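Long-range contact in DnaD-like replication protein (Streptococcus mutans UA159, PDB 2ZC2), which probably takes part in bacterial DNA replication, as a DnaD-like member of the DnaB/DnaD family, and binds zinc ions: residues A[7-12]-A[39-44]. Numbering follows the deposited sequence.
Sequences VEDFER and LVRSAL. With ZN (zinc ion), chain F.
A nearly parallel pair of helices, 5-14 and 37-50, is joined by a salt bridge beside a zinc-binding aspartate in this all-helical DnaD-like domain, and shows how one buried aspartate can serve a metal and two arginines at once. The axes of 7-12 and 39-44 lie 10° apart, at a closest approach of 10.5 Å. Asp9 turns its CG anti to its own carbonyl carbon, and both carboxylate oxygens bind the zinc ion, OD1 at 2.2 Å and OD2 at 2.3 Å. From helix 37-50 Arg41 reaches over with CG anti to its backbone N and a bend at chi3 (-63°), so that its guanidinium meets Asp9 side-on. Two nitrogens grip a single oxygen in this salt bridge: Arg41 NE hydrogen-bonds Asp9 OD2 at 2.8 Å, nearly along the C-O axis, while NH2 bonds OD2 from above the carboxylate plane, the NE bond being the shorter and straighter of the two. The two flat groups stand 89° apart, yet OD2 stays in the guanidinium plane. One turn on, Arg12 NH1 forms a second salt bridge, hydrogen-bonding Asp9 OD1 at 3.0 Å through the anti lone pair of that oxygen, which also binds the metal. Two arginines and a zinc ion around one carboxylate would be expected to keep it ionised. Beside this polar cluster the interface is apolar. Leu44 CD2 covers one face of the Phe10 ring and also rests on Asp9 CB at 3.7 Å, whereas Val40 CG1 meets the ring at its edge, 3.6 Å from Phe10 CE1. Beyond the pair, Phe10 touches Leu26 and Val40 touches Thr29, both on helix 20-32, while Leu44 packs on Ile58 of helix 55-67, so the apolar part of the contact runs on into both of these helices.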
loop_
_atom_site.group_PDB
_atom_site.type_symbol
_atom_site.label_atom_id
_atom_site.label_comp_id
_atom_site.label_asym_id
_atom_site.label_seq_id
_atom_site.Cartn_x
_atom_site.Cartn_y
_atom_site.Cartn_z
ATOM N N VAL A 7 -4.253 7.926 -0.256
ATOM C CA VAL A 7 -3.531 8.652 -1.307
ATOM C C VAL A 7 -2.682 9.743 -0.628
ATOM O O VAL A 7 -1.513 9.922 -0.917
ATOM C CB VAL A 7 -4.554 9.259 -2.318
ATOM C CG1 VAL A 7 -3.944 10.319 -3.198
ATOM C CG2 VAL A 7 -5.292 8.193 -3.142
ATOM N N GLU A 8 -3.273 10.475 0.305
ATOM C CA GLU A 8 -2.572 11.552 0.979
ATOM C C GLU A 8 -1.350 11.048 1.780
ATOM O O GLU A 8 -0.306 11.700 1.764
ATOM C CB GLU A 8 -3.591 12.292 1.850
ATOM C CG GLU A 8 -3.098 13.019 3.078
ATOM C CD GLU A 8 -4.295 13.438 3.983
ATOM O OE1 GLU A 8 -5.250 14.069 3.447
ATOM O OE2 GLU A 8 -4.277 13.128 5.221
ATOM N N ASP A 9 -1.477 9.886 2.434
ATOM C CA ASP A 9 -0.326 9.206 3.070
ATOM C C ASP A 9 0.785 8.931 2.031
ATOM O O ASP A 9 1.925 9.327 2.209
ATOM C CB ASP A 9 -0.800 7.930 3.771
ATOM C CG ASP A 9 -1.556 8.248 5.060
ATOM O OD1 ASP A 9 -1.374 9.389 5.523
ATOM O OD2 ASP A 9 -2.346 7.426 5.580
ATOM N N PHE A 10 0.409 8.284 0.929
ATOM C CA PHE A 10 1.335 7.978 -0.146
ATOM C C PHE A 10 2.069 9.180 -0.668
ATOM O O PHE A 10 3.270 9.146 -0.822
ATOM C CB PHE A 10 0.585 7.276 -1.276
ATOM C CG PHE A 10 0.565 5.755 -1.131
ATOM C CD1 PHE A 10 -0.318 5.151 -0.289
ATOM C CD2 PHE A 10 1.476 4.970 -1.815
ATOM C CE1 PHE A 10 -0.323 3.775 -0.119
ATOM C CE2 PHE A 10 1.492 3.613 -1.689
ATOM C CZ PHE A 10 0.571 2.996 -0.838
ATOM N N GLU A 11 1.339 10.270 -0.939
ATOM C CA GLU A 11 1.944 11.441 -1.562
ATOM C C GLU A 11 2.837 12.133 -0.610
ATOM O O GLU A 11 3.915 12.577 -0.984
ATOM C CB GLU A 11 0.843 12.364 -2.071
ATOM C CG GLU A 11 0.165 11.733 -3.258
ATOM C CD GLU A 11 -0.956 12.593 -3.885
ATOM O OE1 GLU A 11 -1.601 13.400 -3.161
ATOM O OE2 GLU A 11 -1.203 12.401 -5.100
ATOM N N ARG A 12 2.478 12.136 0.680
ATOM C CA ARG A 12 3.373 12.797 1.655
ATOM C C ARG A 12 4.672 12.020 1.785
ATOM O O ARG A 12 5.744 12.605 1.808
ATOM C CB ARG A 12 2.701 12.876 3.019
ATOM C CG ARG A 12 3.584 13.420 4.155
ATOM C CD ARG A 12 2.953 13.134 5.545
ATOM N NE ARG A 12 2.991 11.709 5.827
ATOM C CZ ARG A 12 1.913 10.966 6.024
ATOM N NH1 ARG A 12 0.711 11.516 6.028
ATOM N NH2 ARG A 12 2.039 9.671 6.235
ATOM N N LEU A 39 -4.224 -2.239 5.443
ATOM C CA LEU A 39 -3.147 -3.119 5.070
ATOM C C LEU A 39 -2.185 -2.450 4.072
ATOM O O LEU A 39 -0.939 -2.588 4.199
ATOM C CB LEU A 39 -3.683 -4.419 4.482
ATOM C CG LEU A 39 -2.540 -5.411 4.162
ATOM C CD1 LEU A 39 -1.938 -5.942 5.493
ATOM C CD2 LEU A 39 -2.933 -6.563 3.240
ATOM N N VAL A 40 -2.759 -1.751 3.090
ATOM C CA VAL A 40 -1.982 -0.903 2.182
ATOM C C VAL A 40 -1.134 0.130 2.950
ATOM O O VAL A 40 0.076 0.286 2.719
ATOM C CB VAL A 40 -2.854 -0.256 1.078
ATOM C CG1 VAL A 40 -2.001 0.578 0.113
ATOM C CG2 VAL A 40 -3.587 -1.333 0.243
ATOM N N ARG A 41 -1.792 0.851 3.857
ATOM C CA ARG A 41 -1.130 1.801 4.690
ATOM C C ARG A 41 -0.013 1.139 5.535
ATOM O O ARG A 41 1.074 1.746 5.717
ATOM C CB ARG A 41 -2.181 2.503 5.589
ATOM C CG ARG A 41 -1.624 3.352 6.761
ATOM C CD ARG A 41 -2.796 4.127 7.480
ATOM N NE ARG A 41 -3.444 5.098 6.574
ATOM C CZ ARG A 41 -4.661 4.994 6.041
ATOM N NH1 ARG A 41 -5.447 3.938 6.273
ATOM N NH2 ARG A 41 -5.098 5.975 5.266
ATOM N N SER A 42 -0.235 -0.072 6.042
ATOM C CA SER A 42 0.877 -0.678 6.782
ATOM C C SER A 42 2.049 -1.180 5.914
ATOM O O SER A 42 3.174 -1.253 6.404
ATOM C CB SER A 42 0.417 -1.734 7.718
ATOM O OG SER A 42 0.009 -2.814 6.990
ATOM N N ALA A 43 1.803 -1.409 4.617
ATOM C CA ALA A 43 2.919 -1.650 3.666
ATOM C C ALA A 43 3.700 -0.378 3.463
ATOM O O ALA A 43 4.935 -0.398 3.430
ATOM C CB ALA A 43 2.411 -2.235 2.387
ATOM N N LEU A 44 2.988 0.751 3.361
ATOM C CA LEU A 44 3.598 2.031 3.244
ATOM C C LEU A 44 4.432 2.310 4.541
ATOM O O LEU A 44 5.573 2.739 4.455
ATOM C CB LEU A 44 2.528 3.134 3.108
ATOM C CG LEU A 44 3.056 4.590 3.132
ATOM C CD1 LEU A 44 3.970 4.814 1.922
ATOM C CD2 LEU A 44 1.902 5.556 2.986
HETATM ZN ZN ZN F . -2.717 8.913 7.266
#